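Local coordinates for galactan 1,3-beta-galactosidase (Phanerochaete chrysosporium, PDB 7BYS), which probably hydrolyses beta-1,3-linked galactan from the chain end as a family 43 glycoside hydrolase and carries a calcium-binding carbohydrate-binding module, at residues N88-E93 and L167-Y172; T305-E310 and V341-V346; L186-I191 and I201-S206. All blocks are in the same frame, centred on the assembly; numbering follows the deposited sequence.

Interaction 1 (N88-E93 and L167-Y172)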
loop_
_atom_site.group_PDB
_atom_site.type_symbol
_atom_site.label_atom_id
_atom_site.label_comp_id
_atom_site.label_asym_id
_atom_site.label_seq_id
_atom_site.Cartn_x
_atom_site.Cartn_y
_atom_site.Cartn_z
ATOM N N ASN A 88 -16.079 -4.069 19.654
ATOM C CA ASN A 88 -16.566 -5.126 20.532
ATOM C C ASN A 88 -18.007 -4.810 20.934
ATOM O O ASN A 88 -18.257 -3.857 21.686
ATOM C CB ASN A 88 -15.671 -5.241 21.757
ATOM C CG ASN A 88 -16.012 -6.446 22.601
ATOM O OD1 ASN A 88 -17.030 -6.458 23.286
ATOM N ND2 ASN A 88 -15.182 -7.474 22.538
ATOM N N GLN A 89 -18.946 -5.598 20.411
ATOM C CA GLN A 89 -20.367 -5.377 20.680
ATOM C C GLN A 89 -20.723 -5.643 22.137
ATOM O O GLN A 89 -21.535 -4.916 22.722
ATOM C CB GLN A 89 -21.215 -6.250 19.756
ATOM C CG GLN A 89 -21.173 -5.786 18.310
ATOM C CD GLN A 89 -22.195 -6.472 17.416
ATOM O OE1 GLN A 89 -22.205 -6.267 16.200
ATOM N NE2 GLN A 89 -23.058 -7.288 18.010
ATOM N N LYS A 90 -20.147 -6.688 22.733
ATOM C CA LYS A 90 -20.467 -7.020 24.120
ATOM C C LYS A 90 -20.187 -5.846 25.052
ATOM O O LYS A 90 -20.973 -5.570 25.969
ATOM C CB LYS A 90 -19.671 -8.255 24.557
ATOM C CG LYS A 90 -19.854 -8.634 26.025
ATOM C CD LYS A 90 -19.075 -9.899 26.386
ATOM C CE LYS A 90 -17.605 -9.611 26.663
ATOM N NZ LYS A 90 -17.357 -8.863 27.926
ATOM N N ASN A 91 -19.082 -5.132 24.833
ATOM C CA ASN A 91 -18.652 -4.054 25.714
ATOM C C ASN A 91 -18.927 -2.670 25.141
ATOM O O ASN A 91 -18.652 -1.674 25.819
ATOM C CB ASN A 91 -17.154 -4.185 26.011
ATOM C CG ASN A 91 -16.809 -5.499 26.675
ATOM O OD1 ASN A 91 -17.629 -6.086 27.380
ATOM N ND2 ASN A 91 -15.585 -5.965 26.464
ATOM N N SER A 92 -19.454 -2.590 23.918
ATOM C CA SER A 92 -19.627 -1.322 23.200
ATOM C C SER A 92 -18.332 -0.511 23.193
ATOM O O SER A 92 -18.302 0.675 23.527
ATOM C CB SER A 92 -20.797 -0.515 23.763
ATOM O OG SER A 92 -21.981 -1.294 23.762
ATOM N N GLU A 93 -17.243 -1.169 22.804
ATOM C CA GLU A 93 -15.915 -0.596 22.919
ATOM C C GLU A 93 -15.130 -0.865 21.645
ATOM O O GLU A 93 -15.187 -1.969 21.090
ATOM C CB GLU A 93 -15.184 -1.253 24.090
ATOM C CG GLU A 93 -13.860 -0.626 24.430
ATOM C CD GLU A 93 -13.286 -1.175 25.714
ATOM O OE1 GLU A 93 -13.004 -2.398 25.768
ATOM O OE2 GLU A 93 -13.126 -0.392 26.676
ATOM N N LEU A 167 -8.646 -14.316 19.967
ATOM C CA LEU A 167 -8.737 -13.371 21.075
ATOM C C LEU A 167 -9.884 -13.745 21.999
ATOM O O LEU A 167 -10.861 -14.371 21.577
ATOM C CB LEU A 167 -9.006 -11.958 20.555
ATOM C CG LEU A 167 -8.020 -11.412 19.521
ATOM C CD1 LEU A 167 -8.316 -9.951 19.255
ATOM C CD2 LEU A 167 -6.595 -11.618 19.987
ATOM N N ASP A 168 -9.755 -13.343 23.262
ATOM C CA ASP A 168 -10.828 -13.520 24.233
ATOM C C ASP A 168 -12.022 -12.633 23.874
ATOM O O ASP A 168 -11.988 -11.831 22.936
ATOM C CB ASP A 168 -10.317 -13.309 25.663
ATOM C CG ASP A 168 -9.888 -11.868 25.960
ATOM O OD1 ASP A 168 -10.384 -10.911 25.318
ATOM O OD2 ASP A 168 -9.062 -11.680 26.882
ATOM N N ALA A 169 -13.096 -12.767 24.653
ATOM C CA ALA A 169 -14.346 -12.095 24.320
ATOM C C ALA A 169 -14.291 -10.587 24.523
ATOM O O ALA A 169 -15.198 -9.898 24.052
ATOM C CB ALA A 169 -15.505 -12.704 25.122
ATOM N N ASN A 170 -13.283 -10.070 25.234
ATOM C CA ASN A 170 -13.079 -8.633 25.343
ATOM C C ASN A 170 -12.191 -8.086 24.242
ATOM O O ASN A 170 -12.052 -6.862 24.130
ATOM C CB ASN A 170 -12.438 -8.290 26.687
ATOM C CG ASN A 170 -13.343 -8.600 27.854
ATOM O OD1 ASN A 170 -14.552 -8.366 27.801
ATOM N ND2 ASN A 170 -12.761 -9.143 28.915
ATOM N N TYR A 171 -11.586 -8.962 23.439
ATOM C CA TYR A 171 -10.539 -8.564 22.489
ATOM C C TYR A 171 -9.313 -7.974 23.199
ATOM O O TYR A 171 -8.602 -7.133 22.640
ATOM C CB TYR A 171 -11.040 -7.592 21.407
ATOM C CG TYR A 171 -12.254 -7.997 20.594
ATOM C CD1 TYR A 171 -12.636 -9.327 20.437
ATOM C CD2 TYR A 171 -13.004 -7.019 19.939
ATOM C CE1 TYR A 171 -13.748 -9.667 19.650
ATOM C CE2 TYR A 171 -14.105 -7.348 19.153
ATOM C CZ TYR A 171 -14.479 -8.671 19.013
ATOM O OH TYR A 171 -15.564 -9.000 18.222
ATOM N N TYR A 172 -9.048 -8.382 24.440
ATOM C CA TYR A 172 -7.952 -7.808 25.219
ATOM C C TYR A 172 -6.710 -8.682 25.237
ATOM O O TYR A 172 -5.628 -8.186 25.574
ATOM C CB TYR A 172 -8.359 -7.596 26.685
ATOM C CG TYR A 172 -9.365 -6.500 26.949
ATOM C CD1 TYR A 172 -9.783 -5.623 25.949
ATOM C CD2 TYR A 172 -9.892 -6.340 28.226
ATOM C CE1 TYR A 172 -10.711 -4.618 26.220
ATOM C CE2 TYR A 172 -10.816 -5.354 28.506
ATOM C CZ TYR A 172 -11.220 -4.491 27.510
ATOM O OH TYR A 172 -12.148 -3.509 27.813
HETATM O O HOH W 1 -18.153 -7.885 18.862
HETATM O O HOH W 2 -13.851 -4.764 24.525
#
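Asn88 ND2 serves two partners at once. Asn88 CG is anti to the backbone N (chi1 -172°), which brings the amide to the Tyr171 ring, and ND2 sits 3.3 Å above the ring plane, over its centre. The amide and ring planes are 70° apart. The same ND2 gives a fairly straight hydrogen bond to Ala169 O at 2.9 Å. Asn88 OD1 accepts from the backbone N of Asn91, an Asx motif that ties up the turn. At Gln89 a water joins the backbone N to Tyr171 OH, which also bonds Gln148 O and Gln142. Lys90 bends near its end and sets NZ 2.9 Å from Asn170 OD1, in the carbonyl plane. NZ also bonds Asn91 OD1. Asn91 ND2 reaches the same Asn170 OD1 from above the carbonyl plane, at 2.9 Å, so two donors grip that oxygen. A second water links Asn91 ND2, Glu93 OE1 and Asn170 O. Ser92 and Glu93 form a G1 beta bulge opposite Asn88. Glu93 extends its chain, and OE1 takes the Tyr172 hydroxyl on its syn lone pair at a very short 2.5 Å, at the ring edge. Asn170 CB lies over one face of the Tyr172 ring, which also makes a cation-pi contact with Lys125. The contact joins the hairpin turns 79-88/93-101 and 161-167/174-181, which belong to adjacent four-stranded blades of the five-bladed beta-propeller expected for family 43.

Interaction 2 (T305-E310 and V341-V346). With CA (calcium ion), chain F.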
loop_
_atom_site.group_PDB
_atom_site.type_symbol
_atom_site.label_atom_id
_atom_site.label_comp_id
_atom_site.label_asym_id
_atom_site.label_seq_id
_atom_site.Cartn_x
_atom_site.Cartn_y
_atom_site.Cartn_z
ATOM N N THR A 305 -5.060 6.155 -23.046
ATOM C CA THR A 305 -4.442 6.059 -24.362
ATOM C C THR A 305 -2.938 5.889 -24.179
ATOM O O THR A 305 -2.298 6.709 -23.513
ATOM C CB THR A 305 -4.755 7.302 -25.188
ATOM O OG1 THR A 305 -6.175 7.413 -25.339
ATOM C CG2 THR A 305 -4.123 7.193 -26.562
ATOM N N SER A 306 -2.386 4.826 -24.757
ATOM C CA SER A 306 -0.980 4.482 -24.585
ATOM C C SER A 306 -0.135 5.079 -25.700
ATOM O O SER A 306 -0.525 5.053 -26.870
ATOM C CB SER A 306 -0.796 2.965 -24.607
ATOM O OG SER A 306 -1.253 2.357 -23.411
ATOM N N TYR A 307 1.045 5.574 -25.332
ATOM C CA TYR A 307 2.032 6.092 -26.278
ATOM C C TYR A 307 3.375 5.467 -25.936
ATOM O O TYR A 307 3.862 5.630 -24.812
ATOM C CB TYR A 307 2.150 7.614 -26.166
ATOM C CG TYR A 307 0.862 8.365 -26.435
ATOM C CD1 TYR A 307 -0.073 8.564 -25.428
ATOM C CD2 TYR A 307 0.585 8.886 -27.700
ATOM C CE1 TYR A 307 -1.252 9.255 -25.668
ATOM C CE2 TYR A 307 -0.590 9.578 -27.946
ATOM C CZ TYR A 307 -1.505 9.754 -26.929
ATOM O OH TYR A 307 -2.680 10.441 -27.173
ATOM N N GLU A 308 3.991 4.791 -26.901
ATOM C CA GLU A 308 5.295 4.181 -26.676
ATOM C C GLU A 308 6.387 5.238 -26.720
ATOM O O GLU A 308 6.412 6.076 -27.625
ATOM C CB GLU A 308 5.574 3.122 -27.742
ATOM C CG GLU A 308 4.604 1.945 -27.732
ATOM C CD GLU A 308 4.700 1.077 -26.491
ATOM O OE1 GLU A 308 5.749 1.074 -25.812
ATOM O OE2 GLU A 308 3.712 0.386 -26.189
ATOM N N ALA A 309 7.298 5.197 -25.743
ATOM C CA ALA A 309 8.393 6.160 -25.724
ATOM C C ALA A 309 9.246 6.059 -26.983
ATOM O O ALA A 309 9.717 7.078 -27.509
ATOM C CB ALA A 309 9.251 5.946 -24.480
ATOM N N GLU A 310 9.436 4.841 -27.496
ATOM C CA GLU A 310 10.305 4.633 -28.644
ATOM C C GLU A 310 9.718 5.202 -29.927
ATOM O O GLU A 310 10.452 5.349 -30.908
ATOM C CB GLU A 310 10.654 3.146 -28.787
ATOM C CG GLU A 310 9.462 2.224 -29.004
ATOM C CD GLU A 310 8.856 1.700 -27.709
ATOM O OE1 GLU A 310 9.030 2.337 -26.640
ATOM O OE2 GLU A 310 8.229 0.623 -27.774
ATOM N N VAL A 341 13.361 12.638 -24.703
ATOM C CA VAL A 341 12.378 12.116 -25.637
ATOM C C VAL A 341 11.118 12.952 -25.494
ATOM O O VAL A 341 10.730 13.328 -24.383
ATOM C CB VAL A 341 12.123 10.593 -25.485
ATOM C CG1 VAL A 341 11.448 10.256 -24.148
ATOM C CG2 VAL A 341 11.299 10.062 -26.665
ATOM N N THR A 342 10.516 13.297 -26.627
ATOM C CA THR A 342 9.309 14.104 -26.650
ATOM C C THR A 342 8.232 13.270 -27.312
ATOM O O THR A 342 8.391 12.832 -28.456
ATOM C CB THR A 342 9.547 15.398 -27.432
ATOM O OG1 THR A 342 10.570 16.156 -26.783
ATOM C CG2 THR A 342 8.276 16.235 -27.485
ATOM N N ILE A 343 7.157 13.014 -26.578
ATOM C CA ILE A 343 6.003 12.327 -27.131
ATOM C C ILE A 343 5.058 13.387 -27.669
ATOM O O ILE A 343 4.593 14.258 -26.926
ATOM C CB ILE A 343 5.332 11.433 -26.079
ATOM C CG1 ILE A 343 6.332 10.348 -25.650
ATOM C CG2 ILE A 343 4.067 10.806 -26.642
ATOM C CD1 ILE A 343 5.795 9.365 -24.651
ATOM N N ASN A 344 4.820 13.340 -28.970
ATOM C CA ASN A 344 4.004 14.327 -29.650
ATOM C C ASN A 344 2.629 13.748 -29.951
ATOM O O ASN A 344 2.388 12.543 -29.837
ATOM C CB ASN A 344 4.691 14.772 -30.947
ATOM C CG ASN A 344 5.870 15.684 -30.687
ATOM O OD1 ASN A 344 5.717 16.778 -30.155
ATOM N ND2 ASN A 344 7.065 15.235 -31.069
ATOM N N ASN A 345 1.719 14.645 -30.334
ATOM C CA ASN A 345 0.353 14.277 -30.705
ATOM C C ASN A 345 -0.351 13.512 -29.588
ATOM O O ASN A 345 -1.062 12.532 -29.829
ATOM C CB ASN A 345 0.307 13.531 -32.037
ATOM C CG ASN A 345 0.791 14.391 -33.180
ATOM O OD1 ASN A 345 0.331 15.518 -33.352
ATOM N ND2 ASN A 345 1.754 13.887 -33.935
ATOM N N VAL A 346 -0.126 13.951 -28.355
ATOM C CA VAL A 346 -0.893 13.460 -27.218
ATOM C C VAL A 346 -2.240 14.177 -27.238
ATOM O O VAL A 346 -2.329 15.362 -26.907
ATOM C CB VAL A 346 -0.146 13.696 -25.903
ATOM C CG1 VAL A 346 -0.960 13.170 -24.722
ATOM C CG2 VAL A 346 1.216 13.020 -25.956
HETATM CA CA CA F . 7.934 0.622 -25.229
#
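Strands 305-308 and 341-346 face each other from separate sheets, their axes 8.5 Å apart at closest and 142° between their directions, with no hydrogen bond across. Tyr307 carries the contact. Its CG is anti to the carbonyl carbon (chi1 -59°), and the side chain runs across to the other strand. Tyr307 CB packs on Ile343 CG2 at 3.8 Å. Farther out, Val346 CG2 lies 4.3 Å above the ring plane, over its centre, while Val346 CG1 is 4.0 Å from Tyr307 CE1. The hydroxyl passes over the Val346 backbone and accepts a hydrogen bond from Gln347 N. At the other end Val341 CG2 comes to within 3.5 Å of Ala309 O. The CB atoms of Glu308 and Glu310 point away from strand 341-346, and their carboxylates bind calcium. Glu308 gives OE1 alone, at 2.3 Å from the ion. Glu310 chelates with both oxygens, OE1 at 2.5 Å and OE2 at 2.6 Å. The backbone O atoms of Ser327, Lys330 and Asp422 also bind the ion. The arrangement is that of a beta-sandwich carbohydrate-binding module: apolar packing between the two sheets on one side of segment 305-310, and on the other a calcium site, probably structural as in related modules.

Interaction 3 (L186-I191 and I201-S206)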
loop_
_atom_site.group_PDB
_atom_site.type_symbol
_atom_site.label_atom_id
_atom_site.label_comp_id
_atom_site.label_asym_id
_atom_site.label_seq_id
_atom_site.Cartn_x
_atom_site.Cartn_y
_atom_site.Cartn_z
ATOM N N LEU A 186 6.462 -15.345 6.982
ATOM C CA LEU A 186 5.420 -14.471 6.466
ATOM C C LEU A 186 5.260 -13.261 7.368
ATOM O O LEU A 186 5.351 -13.363 8.595
ATOM C CB LEU A 186 4.080 -15.207 6.363
ATOM C CG LEU A 186 4.009 -16.365 5.359
ATOM C CD1 LEU A 186 2.733 -17.148 5.538
ATOM C CD2 LEU A 186 4.155 -15.866 3.926
ATOM N N GLU A 187 4.987 -12.115 6.755
ATOM C CA GLU A 187 4.647 -10.930 7.532
ATOM C C GLU A 187 3.589 -10.132 6.776
ATOM O O GLU A 187 2.970 -10.623 5.824
ATOM C CB GLU A 187 5.896 -10.154 7.964
ATOM C CG GLU A 187 6.672 -9.545 6.820
ATOM C CD GLU A 187 7.900 -8.774 7.306
ATOM O OE1 GLU A 187 8.216 -8.822 8.514
ATOM O OE2 GLU A 187 8.552 -8.110 6.476
ATOM N N ALA A 188 3.335 -8.906 7.243
ATOM C CA ALA A 188 2.319 -8.024 6.671
ATOM C C ALA A 188 1.004 -8.743 6.349
ATOM O O ALA A 188 0.504 -8.675 5.210
ATOM C CB ALA A 188 2.889 -7.328 5.431
ATOM N N PRO A 189 0.408 -9.447 7.309
ATOM C CA PRO A 189 -0.775 -10.251 7.000
ATOM C C PRO A 189 -2.055 -9.430 6.959
ATOM O O PRO A 189 -2.175 -8.367 7.570
ATOM C CB PRO A 189 -0.845 -11.228 8.181
ATOM C CG PRO A 189 -0.281 -10.432 9.332
ATOM C CD PRO A 189 0.847 -9.638 8.708
ATOM N N GLY A 190 -3.034 -9.981 6.245
ATOM C CA GLY A 190 -4.425 -9.601 6.418
ATOM C C GLY A 190 -5.307 -10.732 5.945
ATOM O O GLY A 190 -4.894 -11.537 5.105
ATOM N N ILE A 191 -6.530 -10.806 6.485
ATOM C CA ILE A 191 -7.506 -11.799 6.039
ATOM C C ILE A 191 -8.784 -11.101 5.603
ATOM O O ILE A 191 -9.269 -10.179 6.269
ATOM C CB ILE A 191 -7.808 -12.897 7.085
ATOM C CG1 ILE A 191 -6.622 -13.868 7.176
ATOM C CG2 ILE A 191 -9.142 -13.623 6.763
ATOM C CD1 ILE A 191 -6.702 -14.863 8.345
ATOM N N ILE A 201 -3.638 -12.803 2.911
ATOM C CA ILE A 201 -2.640 -12.145 2.078
ATOM C C ILE A 201 -1.465 -11.801 2.974
ATOM O O ILE A 201 -1.667 -11.315 4.091
ATOM C CB ILE A 201 -3.211 -10.848 1.479
ATOM C CG1 ILE A 201 -4.588 -11.085 0.855
ATOM C CG2 ILE A 201 -2.218 -10.248 0.488
ATOM C CD1 ILE A 201 -4.569 -12.040 -0.285
ATOM N N ALA A 202 -0.245 -12.023 2.486
ATOM C CA ALA A 202 0.933 -11.767 3.309
ATOM C C ALA A 202 2.146 -11.574 2.413
ATOM O O ALA A 202 2.175 -12.027 1.268
ATOM C CB ALA A 202 1.177 -12.923 4.290
ATOM N N SER A 203 3.146 -10.902 2.949
ATOM C CA SER A 203 4.451 -10.814 2.314
ATOM C C SER A 203 5.403 -11.848 2.905
ATOM O O SER A 203 5.132 -12.481 3.924
ATOM C CB SER A 203 5.015 -9.399 2.455
ATOM O OG SER A 203 5.582 -9.185 3.740
ATOM N N HIS A 204 6.544 -12.011 2.251
ATOM C CA HIS A 204 7.661 -12.666 2.907
ATOM C C HIS A 204 8.503 -11.626 3.643
ATOM O O HIS A 204 8.145 -10.442 3.716
ATOM C CB HIS A 204 8.439 -13.534 1.922
ATOM C CG HIS A 204 7.815 -14.876 1.713
ATOM N ND1 HIS A 204 7.772 -15.834 2.704
ATOM C CD2 HIS A 204 7.146 -15.393 0.657
ATOM C CE1 HIS A 204 7.137 -16.900 2.252
ATOM N NE2 HIS A 204 6.739 -16.654 1.016
ATOM N N THR A 205 9.617 -12.072 4.228
ATOM C CA THR A 205 10.465 -11.209 5.058
ATOM C C THR A 205 11.659 -10.771 4.223
ATOM O O THR A 205 12.614 -11.530 4.038
ATOM C CB THR A 205 10.929 -11.930 6.321
ATOM O OG1 THR A 205 11.534 -13.178 5.971
ATOM C CG2 THR A 205 9.758 -12.198 7.235
ATOM N N SER A 206 11.610 -9.542 3.722
ATOM C CA SER A 206 12.743 -8.969 3.004
ATOM C C SER A 206 13.042 -7.559 3.502
ATOM O O SER A 206 13.509 -6.707 2.742
ATOM C CB SER A 206 12.532 -9.006 1.490
ATOM O OG SER A 206 11.402 -8.240 1.110
HETATM O O HOH W 3 9.455 -7.563 3.971
#
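Leu186 lays its CD2 methyl over one face of the His204 imidazole, 3.9 Å from the ring centroid and offset toward the rim. This is a CH-pi contact, with the two side chains running alongside. The ring is held by its nitrogens: NE2 bonds Gln228 OE1 and ND1 bonds Thr185 O. With oxygens modelled at both, His204 may be protonated and positively charged, if the Gln228 amide is placed correctly. Leu186 CD2 also touches Ala202 CB, and Leu186 CA makes a CA-H...O contact with Ser203 O.

The backbones pair antiparallel. Glu187 and Ser203 form a hydrogen-bonded pair, with Glu187 N to Ser203 O at 2.9 Å and the return bond from Ser203 N to Glu187 O. Gly190 and Ile201 form a second one, with Ile201 N meeting Gly190 O nearly along the C=O axis at 2.8 Å. Between these pairs the register slips by one residue, a beta bulge. The chain turns a corner at Ala188, whose phi is positive (43°). Ala188 O bonds Asn243.

Glu187 holds CG in the crowded position between N and the carbonyl carbon (chi1 66°), then extends. Glu187 CG passes 3.3 Å from Ser203 OG, and Glu187 CD meets Thr205 CG2 at 3.9 Å. Ser203 OG donates to His204 O on a lone pair and also bonds Gln242. A water bridges Glu187 OE2, at 2.7 Å, and Ser206 N.

Asp137 and Gln242 bind galactose in another structure of this protein, so the contact borders the sugar site. Glu187 OE1 lies close to Asp137 OD2 with like charge, which would tend to raise the pKa of one acid. Hydrogen bonds from Ala188 N to Asp137 OD2 and, weakly, from Gln242 NE2 to Glu187 OE2 work the other way. Glu187 is perhaps the likelier to hold a proton.

Overall arrangement
Interactions 1 and 3 belong to the family 43 domain, a five-bladed beta-propeller as in relatives. Interaction 2 belongs to the carbohydrate-binding module. Interaction 3 lies nearest the chain's centre, about 12 Å away, and is the only one of the three beside the galactose site of the family 43 domain. Interaction 1 joins two blades at the periphery, away from the annotated sites; its centre is about 26 Å from that of interaction 3, and their nearest atoms are about 12 Å apart. Interaction 2, beside the calcium ion, lies across the chain's centre from both others, its centre about 38 Å from that of interaction 3 and about 56 Å from that of interaction 1. Along the chain they come in the order 1, 3, 2.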